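Local coordinates for protein putative pectin lyase (Geobacillus virus E2, PDB 7CHU) that forms the tailspike of a thermophilic bacteriophage and probably binds, and perhaps cleaves, polysaccharide on the host cell surface, at residues V75-F80 with N96-I101; N423-G429 with S454-N460. All coordinates share one frame. Residues are numbered along the deposited sequence.

Contact 1 (V75-F80 with N96-I101)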
ATOM      1  N   VAL A  75      12.362 -20.683  21.685  1.00 18.97           N
ATOM      2  CA  VAL A  75      11.992 -21.978  22.228  1.00 17.48           C
ATOM      3  C   VAL A  75      11.529 -22.832  21.059  1.00 19.08           C
ATOM      4  O   VAL A  75      10.545 -22.498  20.398  1.00 19.16           O
ATOM      5  CB  VAL A  75      10.900 -21.847  23.293  1.00 19.95           C
ATOM      6  CG1 VAL A  75      10.504 -23.219  23.807  1.00 20.81           C
ATOM      7  CG2 VAL A  75      11.391 -20.969  24.423  1.00 25.58           C
ATOM      8  N   ASN A  76      12.242 -23.923  20.799  1.00 16.44           N
ATOM      9  CA  ASN A  76      11.904 -24.869  19.745  1.00 15.17           C
ATOM     10  C   ASN A  76      10.980 -25.936  20.318  1.00 18.23           C
ATOM     11  O   ASN A  76      11.327 -26.594  21.312  1.00 16.24           O
ATOM     12  CB  ASN A  76      13.185 -25.496  19.175  1.00 14.22           C
ATOM     13  CG  ASN A  76      12.962 -26.236  17.862  1.00 15.37           C
ATOM     14  OD1 ASN A  76      12.069 -27.053  17.754  1.00 16.94           O
ATOM     15  ND2 ASN A  76      13.776 -25.926  16.842  1.00 16.27           N
ATOM     16  N   VAL A  77       9.800 -26.102  19.708  1.00 15.06           N
ATOM     17  CA  VAL A  77       8.854 -27.106  20.202  1.00 12.85           C
ATOM     18  C   VAL A  77       9.467 -28.503  20.174  1.00 17.26           C
ATOM     19  O   VAL A  77       9.058 -29.372  20.945  1.00 15.57           O
ATOM     20  CB  VAL A  77       7.529 -27.074  19.400  1.00 16.18           C
ATOM     21  CG1 VAL A  77       6.854 -25.716  19.550  1.00 13.62           C
ATOM     22  CG2 VAL A  77       7.781 -27.426  17.907  1.00 11.91           C
ATOM     23  N   LYS A  78      10.476 -28.737  19.333  1.00 15.43           N
ATOM     24  CA  LYS A  78      11.103 -30.060  19.323  1.00 16.30           C
ATOM     25  C   LYS A  78      11.777 -30.374  20.657  1.00 17.59           C
ATOM     26  O   LYS A  78      11.925 -31.547  21.017  1.00 16.09           O
ATOM     27  CB  LYS A  78      12.125 -30.151  18.186  1.00 17.70           C
ATOM     28  CG  LYS A  78      12.027 -31.417  17.376  1.00 28.87           C
ATOM     29  CD  LYS A  78      13.268 -31.645  16.527  1.00 36.09           C
ATOM     30  CE  LYS A  78      13.391 -33.113  16.122  1.00 41.32           C
ATOM     31  NZ  LYS A  78      14.123 -33.283  14.825  1.00 50.69           N
ATOM     32  N   GLU A  79      12.208 -29.342  21.390  1.00 18.82           N
ATOM     33  CA  GLU A  79      12.749 -29.538  22.727  1.00 18.52           C
ATOM     34  C   GLU A  79      11.747 -30.167  23.672  1.00 19.70           C
ATOM     35  O   GLU A  79      12.139 -30.681  24.727  1.00 16.72           O
ATOM     36  CB  GLU A  79      13.184 -28.213  23.349  1.00 20.42           C
ATOM     37  CG  GLU A  79      14.192 -27.410  22.572  1.00 24.42           C
ATOM     38  CD  GLU A  79      14.319 -25.999  23.141  1.00 30.92           C
ATOM     39  OE1 GLU A  79      14.104 -25.851  24.377  1.00 30.87           O
ATOM     40  OE2 GLU A  79      14.600 -25.049  22.356  1.00 22.32           O
ATOM     41  N   PHE A  80      10.464 -30.092  23.358  1.00 13.46           N
ATOM     42  CA  PHE A  80       9.425 -30.547  24.270  1.00 18.62           C
ATOM     43  C   PHE A  80       8.751 -31.815  23.778  1.00 19.62           C
ATOM     44  O   PHE A  80       7.748 -32.245  24.358  1.00 20.80           O
ATOM     45  CB  PHE A  80       8.427 -29.417  24.514  1.00 15.15           C
ATOM     46  CG  PHE A  80       8.992 -28.328  25.383  1.00 17.74           C
ATOM     47  CD1 PHE A  80       9.779 -27.318  24.835  1.00 19.43           C
ATOM     48  CD2 PHE A  80       8.810 -28.371  26.766  1.00 19.93           C
ATOM     49  CE1 PHE A  80      10.361 -26.335  25.663  1.00 21.21           C
ATOM     50  CE2 PHE A  80       9.357 -27.397  27.605  1.00 21.42           C
ATOM     51  CZ  PHE A  80      10.144 -26.376  27.055  1.00 20.46           C
ATOM     52  N   ASN A  96       3.221 -27.380  26.141  1.00 14.23           N
ATOM     53  CA  ASN A  96       4.330 -27.305  27.091  1.00 16.80           C
ATOM     54  C   ASN A  96       5.383 -26.308  26.628  1.00 14.85           C
ATOM     55  O   ASN A  96       5.904 -25.528  27.436  1.00 13.09           O
ATOM     56  CB  ASN A  96       4.941 -28.708  27.304  1.00 15.55           C
ATOM     57  CG  ASN A  96       4.059 -29.584  28.184  1.00 21.85           C
ATOM     58  OD1 ASN A  96       3.132 -29.082  28.800  1.00 17.91           O
ATOM     59  ND2 ASN A  96       4.367 -30.874  28.277  1.00 19.98           N
ATOM     60  N   ALA A  97       5.692 -26.301  25.327  1.00 12.39           N
ATOM     61  CA  ALA A  97       6.645 -25.334  24.792  1.00 13.38           C
ATOM     62  C   ALA A  97       6.178 -23.910  25.030  1.00 13.50           C
ATOM     63  O   ALA A  97       6.943 -23.075  25.514  1.00 12.85           O
ATOM     64  CB  ALA A  97       6.855 -25.571  23.297  1.00 14.67           C
ATOM     65  N   ILE A  98       4.927 -23.607  24.661  1.00 16.74           N
ATOM     66  CA  ILE A  98       4.363 -22.276  24.879  1.00 15.96           C
ATOM     67  C   ILE A  98       4.346 -21.930  26.369  1.00 15.24           C
ATOM     68  O   ILE A  98       4.698 -20.813  26.767  1.00 15.51           O
ATOM     69  CB  ILE A  98       2.945 -22.212  24.274  1.00 13.59           C
ATOM     70  CG1 ILE A  98       3.000 -22.171  22.744  1.00 11.86           C
ATOM     71  CG2 ILE A  98       2.154 -21.046  24.851  1.00 17.87           C
ATOM     72  CD1 ILE A  98       1.711 -22.540  22.119  1.00 15.42           C
ATOM     73  N   ASN A  99       3.928 -22.879  27.216  1.00 15.16           N
ATOM     74  CA  ASN A  99       3.878 -22.630  28.662  1.00 16.95           C
ATOM     75  C   ASN A  99       5.248 -22.363  29.264  1.00 18.68           C
ATOM     76  O   ASN A  99       5.330 -21.703  30.306  1.00 16.89           O
ATOM     77  CB  ASN A  99       3.237 -23.807  29.393  1.00 12.89           C
ATOM     78  CG  ASN A  99       1.748 -23.882  29.159  1.00 20.71           C
ATOM     79  OD1 ASN A  99       1.146 -22.941  28.643  1.00 21.46           O
ATOM     80  ND2 ASN A  99       1.146 -25.004  29.527  1.00 23.22           N
ATOM     81  N   SER A 100       6.323 -22.829  28.618  1.00 14.51           N
ATOM     82  CA  SER A 100       7.666 -22.597  29.141  1.00 17.96           C
ATOM     83  C   SER A 100       8.131 -21.172  28.926  1.00 19.60           C
ATOM     84  O   SER A 100       9.162 -20.794  29.485  1.00 19.19           O
ATOM     85  CB  SER A 100       8.670 -23.559  28.503  1.00 16.93           C
ATOM     86  OG  SER A 100       8.922 -23.226  27.131  1.00 18.22           O
ATOM     87  N   ILE A 101       7.439 -20.386  28.093  1.00 16.57           N
ATOM     88  CA  ILE A 101       7.782 -18.974  27.973  1.00 17.87           C
ATOM     89  C   ILE A 101       7.427 -18.261  29.272  1.00 19.59           C
ATOM     90  O   ILE A 101       6.300 -18.360  29.783  1.00 21.81           O
ATOM     91  CB  ILE A 101       7.061 -18.323  26.779  1.00 23.06           C
ATOM     92  CG1 ILE A 101       7.494 -18.974  25.469  1.00 19.37           C
ATOM     93  CG2 ILE A 101       7.362 -16.826  26.749  1.00 23.02           C
ATOM     94  CD1 ILE A 101       8.843 -18.562  25.019  1.00 21.26           C
TER
HETATM   95  O   HOH W   1       6.377 -32.072  26.709  1.00 23.84           O
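In the beta-alpha-beta unit at the N-terminal end of the parallel beta-helix, strand 75-76 and the 3-10 turn after it pack against residues 96-101, at the C-terminal end of helix 91-99 and just beyond. Small Ala97 lets the backbones come close, Ala97 CA lying 5.4 Å from Val77 CA. Ala97 CA sits over a face of the Phe80 ring as a CH-pi contact, 3.8 Å from its centroid, and Ala97 CB touches Val77 CG1 at 3.7 Å. Val75 CG2 meets Ile101 CD1 at 3.6 Å. The crossover helix leads to strand 113-117, which pairs in parallel with 75-76 in what the family suggests is a right-handed parallel beta-helix; Val77 and Ile101 also reach Val115. No direct hydrogen bond joins the segments. Ser100 OG, 3.7 Å from Val75 CG1, donates a hydrogen bond to Ala97 O (2.6 Å). Asn76 suits the bend, its OD1 accepting from Lys78 N (2.8 Å) in an Asx turn. A water donates to Phe80 O (2.7 Å) and accepts from Asn96 ND2 (2.8 Å).

Contact 2 (N423-G429 with S454-N460)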
ATOM      1  N   ASN A 423     -33.472   4.548 -20.150  1.00 24.45           N
ATOM      2  CA  ASN A 423     -34.424   5.228 -19.295  1.00 26.95           C
ATOM      3  C   ASN A 423     -33.765   6.330 -18.482  1.00 22.75           C
ATOM      4  O   ASN A 423     -32.561   6.325 -18.226  1.00 26.20           O
ATOM      5  CB  ASN A 423     -35.096   4.234 -18.347  1.00 31.31           C
ATOM      6  CG  ASN A 423     -35.754   3.100 -19.084  1.00 33.14           C
ATOM      7  OD1 ASN A 423     -35.496   1.930 -18.811  1.00 39.04           O
ATOM      8  ND2 ASN A 423     -36.618   3.437 -20.015  1.00 29.91           N
ATOM      9  N   PHE A 424     -34.594   7.267 -18.059  1.00 22.40           N
ATOM     10  CA  PHE A 424     -34.222   8.299 -17.104  1.00 20.90           C
ATOM     11  C   PHE A 424     -34.948   7.999 -15.801  1.00 23.84           C
ATOM     12  O   PHE A 424     -36.183   7.966 -15.773  1.00 21.88           O
ATOM     13  CB  PHE A 424     -34.589   9.683 -17.643  1.00 20.00           C
ATOM     14  CG  PHE A 424     -33.835  10.059 -18.895  1.00 22.70           C
ATOM     15  CD1 PHE A 424     -32.493  10.421 -18.827  1.00 21.45           C
ATOM     16  CD2 PHE A 424     -34.459  10.046 -20.140  1.00 26.45           C
ATOM     17  CE1 PHE A 424     -31.779  10.776 -19.991  1.00 25.42           C
ATOM     18  CE2 PHE A 424     -33.760  10.392 -21.298  1.00 30.69           C
ATOM     19  CZ  PHE A 424     -32.406  10.751 -21.218  1.00 25.29           C
ATOM     20  N   ILE A 425     -34.188   7.770 -14.731  1.00 18.72           N
ATOM     21  CA  ILE A 425     -34.738   7.330 -13.453  1.00 22.26           C
ATOM     22  C   ILE A 425     -34.808   8.515 -12.502  1.00 16.69           C
ATOM     23  O   ILE A 425     -33.840   9.271 -12.373  1.00 18.87           O
ATOM     24  CB  ILE A 425     -33.889   6.196 -12.855  1.00 22.71           C
ATOM     25  CG1 ILE A 425     -33.963   4.978 -13.781  1.00 24.13           C
ATOM     26  CG2 ILE A 425     -34.350   5.892 -11.435  1.00 23.29           C
ATOM     27  CD1 ILE A 425     -33.283   3.741 -13.231  1.00 31.58           C
ATOM     28  N   GLN A 426     -35.951   8.684 -11.853  1.00 18.84           N
ATOM     29  CA  GLN A 426     -36.187   9.706 -10.842  1.00 21.91           C
ATOM     30  C   GLN A 426     -36.101   9.042  -9.476  1.00 24.21           C
ATOM     31  O   GLN A 426     -37.039   8.325  -9.083  1.00 26.89           O
ATOM     32  CB  GLN A 426     -37.566  10.356 -11.040  1.00 18.93           C
ATOM     33  CG  GLN A 426     -37.862  11.509 -10.104  1.00 18.78           C
ATOM     34  CD  GLN A 426     -39.242  12.125 -10.368  1.00 28.12           C
ATOM     35  OE1 GLN A 426     -40.263  11.632  -9.879  1.00 24.81           O
ATOM     36  NE2 GLN A 426     -39.273  13.195 -11.147  1.00 21.32           N
ATOM     37  N   PRO A 427     -35.020   9.249  -8.713  1.00 26.22           N
ATOM     38  CA  PRO A 427     -34.855   8.505  -7.449  1.00 24.41           C
ATOM     39  C   PRO A 427     -35.886   8.845  -6.391  1.00 27.70           C
ATOM     40  O   PRO A 427     -36.437   7.933  -5.761  1.00 31.06           O
ATOM     41  CB  PRO A 427     -33.441   8.901  -7.001  1.00 27.38           C
ATOM     42  CG  PRO A 427     -32.772   9.361  -8.195  1.00 25.20           C
ATOM     43  CD  PRO A 427     -33.812  10.016  -9.046  1.00 22.35           C
ATOM     44  N   LYS A 428     -36.151  10.135  -6.156  1.00 29.02           N
ATOM     45  CA  LYS A 428     -37.133  10.578  -5.166  1.00 27.80           C
ATOM     46  C   LYS A 428     -38.415  10.983  -5.884  1.00 27.65           C
ATOM     47  O   LYS A 428     -38.459  12.025  -6.548  1.00 24.55           O
ATOM     48  CB  LYS A 428     -36.592  11.739  -4.333  1.00 29.24           C
ATOM     49  CG  LYS A 428     -37.576  12.233  -3.265  1.00 27.52           C
ATOM     50  CD  LYS A 428     -36.840  12.972  -2.164  1.00 39.27           C
ATOM     51  CE  LYS A 428     -37.693  13.150  -0.909  1.00 41.92           C
ATOM     52  NZ  LYS A 428     -36.894  13.723   0.209  1.00 49.72           N
ATOM     53  N   GLY A 429     -39.468  10.173  -5.723  1.00 29.66           N
ATOM     54  CA  GLY A 429     -40.687  10.352  -6.498  1.00 26.68           C
ATOM     55  C   GLY A 429     -41.512  11.562  -6.114  1.00 24.60           C
ATOM     56  O   GLY A 429     -42.392  11.967  -6.882  1.00 24.16           O
ATOM     57  N   SER A 454     -42.832  12.247 -10.222  1.00 26.62           N
ATOM     58  CA  SER A 454     -43.572  11.074 -10.678  1.00 31.86           C
ATOM     59  C   SER A 454     -44.529  10.505  -9.636  1.00 32.04           C
ATOM     60  O   SER A 454     -45.511   9.863 -10.016  1.00 31.27           O
ATOM     61  CB  SER A 454     -42.589   9.972 -11.094  1.00 30.19           C
ATOM     62  OG  SER A 454     -42.124   9.306  -9.926  1.00 28.82           O
ATOM     63  N   GLY A 455     -44.258  10.694  -8.348  1.00 31.03           N
ATOM     64  CA  GLY A 455     -45.005  10.018  -7.309  1.00 32.67           C
ATOM     65  C   GLY A 455     -44.416   8.699  -6.840  1.00 37.13           C
ATOM     66  O   GLY A 455     -44.819   8.200  -5.783  1.00 41.78           O
ATOM     67  N   THR A 456     -43.458   8.126  -7.563  1.00 34.55           N
ATOM     68  CA  THR A 456     -42.925   6.810  -7.224  1.00 38.34           C
ATOM     69  C   THR A 456     -41.406   6.838  -7.265  1.00 33.31           C
ATOM     70  O   THR A 456     -40.822   7.212  -8.287  1.00 36.35           O
ATOM     71  CB  THR A 456     -43.466   5.746  -8.191  1.00 39.10           C
ATOM     72  OG1 THR A 456     -44.894   5.723  -8.106  1.00 37.91           O
ATOM     73  CG2 THR A 456     -42.916   4.362  -7.848  1.00 37.06           C
ATOM     74  N   ASP A 457     -40.762   6.460  -6.159  1.00 35.98           N
ATOM     75  CA  ASP A 457     -39.305   6.441  -6.146  1.00 31.16           C
ATOM     76  C   ASP A 457     -38.773   5.488  -7.211  1.00 33.35           C
ATOM     77  O   ASP A 457     -39.349   4.426  -7.467  1.00 34.22           O
ATOM     78  CB  ASP A 457     -38.762   6.028  -4.772  1.00 36.15           C
ATOM     79  CG  ASP A 457     -39.123   7.003  -3.667  1.00 36.38           C
ATOM     80  OD1 ASP A 457     -39.351   8.202  -3.937  1.00 34.81           O
ATOM     81  OD2 ASP A 457     -39.143   6.558  -2.499  1.00 46.42           O
ATOM     82  N   ASN A 458     -37.672   5.891  -7.844  1.00 31.89           N
ATOM     83  CA  ASN A 458     -36.928   5.068  -8.808  1.00 32.71           C
ATOM     84  C   ASN A 458     -37.729   4.741 -10.067  1.00 31.16           C
ATOM     85  O   ASN A 458     -37.417   3.776 -10.768  1.00 35.36           O
ATOM     86  CB  ASN A 458     -36.403   3.784  -8.155  1.00 32.71           C
ATOM     87  CG  ASN A 458     -35.343   4.060  -7.106  1.00 32.62           C
ATOM     88  OD1 ASN A 458     -34.473   4.907  -7.300  1.00 37.02           O
ATOM     89  ND2 ASN A 458     -35.402   3.340  -5.991  1.00 35.60           N
ATOM     90  N   SER A 459     -38.733   5.556 -10.392  1.00 27.98           N
ATOM     91  CA  SER A 459     -39.562   5.369 -11.575  1.00 29.81           C
ATOM     92  C   SER A 459     -38.919   5.988 -12.829  1.00 31.14           C
ATOM     93  O   SER A 459     -38.009   6.817 -12.758  1.00 28.21           O
ATOM     94  CB  SER A 459     -40.938   5.988 -11.346  1.00 28.85           C
ATOM     95  OG  SER A 459     -40.869   7.399 -11.420  1.00 35.54           O
ATOM     96  N   ASN A 460     -39.423   5.582 -13.995  1.00 26.51           N
ATOM     97  CA  ASN A 460     -38.971   6.128 -15.269  1.00 29.68           C
ATOM     98  C   ASN A 460     -39.755   7.387 -15.600  1.00 28.21           C
ATOM     99  O   ASN A 460     -40.983   7.406 -15.492  1.00 28.98           O
ATOM    100  CB  ASN A 460     -39.134   5.103 -16.393  1.00 25.86           C
ATOM    101  CG  ASN A 460     -38.222   3.913 -16.220  1.00 29.00           C
ATOM    102  OD1 ASN A 460     -37.183   4.011 -15.561  1.00 28.66           O
ATOM    103  ND2 ASN A 460     -38.597   2.779 -16.807  1.00 28.29           N
TER
HETATM  104  O   HOH W   2     -34.211   6.144  -4.691  1.00 34.37           O
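Strand 423-426 runs antiparallel to the start of strand 459-469, and beyond Gln426 the strand pairing gives way to turn and loop contacts. Gln426 N donates to Ser459 O (2.9 Å, nearly straight), while from the other segment Gln426 O receives two weak bonds, from Asn458 N (2.8 Å) and Ser459 N (3.5 Å). Asn458 N is better directed at Pro427 O (3.2 Å). Pro427, which has no amide hydrogen, leaves no backbone donor to satisfy here. The long amide side chain of Gln426 spans the gap: OE1 accepts from Ser454 N (2.7 Å), and NE2 donates to Ser433 OG and Asn452 O, satisfying both ends. Asp457 OD1 accepts a hydrogen bond from Gly429 N (2.7 Å, almost linear), and Gly429 O accepts from Gly455 N (2.7 Å). A side chain on Gly429 would collide with Thr456 and Asp457, and Gly455 has a positive phi that would jam a CB against the preceding carbonyl. Ser454 OG accepts from Thr456 N (3.0 Å) in an ST turn and is hydrogen-bonded to Ser459 OG (2.7 Å), either hydroxyl being able to donate. Asn458 tolerates the positive phi of its turn position, and its OD1 accepts from Asn379. Thr456 to Ser459 form a type II beta turn, feeding an antiparallel strand pair in the mixed sheet that follows the parallel coils of the beta-helix.

From the N terminus the chain passes a small sheet domain and helix 60-70 before reaching contact 1, which closes a short loop of 15 residues and joins the first strand of the parallel beta-helix to helix 91-99. The parallel coils then follow one after another until the chain turns to antiparallel strands. There contact 2 closes a second loop of 24 residues, one that carries strands 433-438 and 446-451, and ties strand 423-426 to strand 459-469. The loops lie in series, neither enclosing nor crossing the other. The centres of contact 1 and contact 2 lie about 67 Å apart, on opposite sides of the middle of the chain. Asn76 of contact 1 also reaches a second subunit of the trimer, whereas contact 2 touches no other chain.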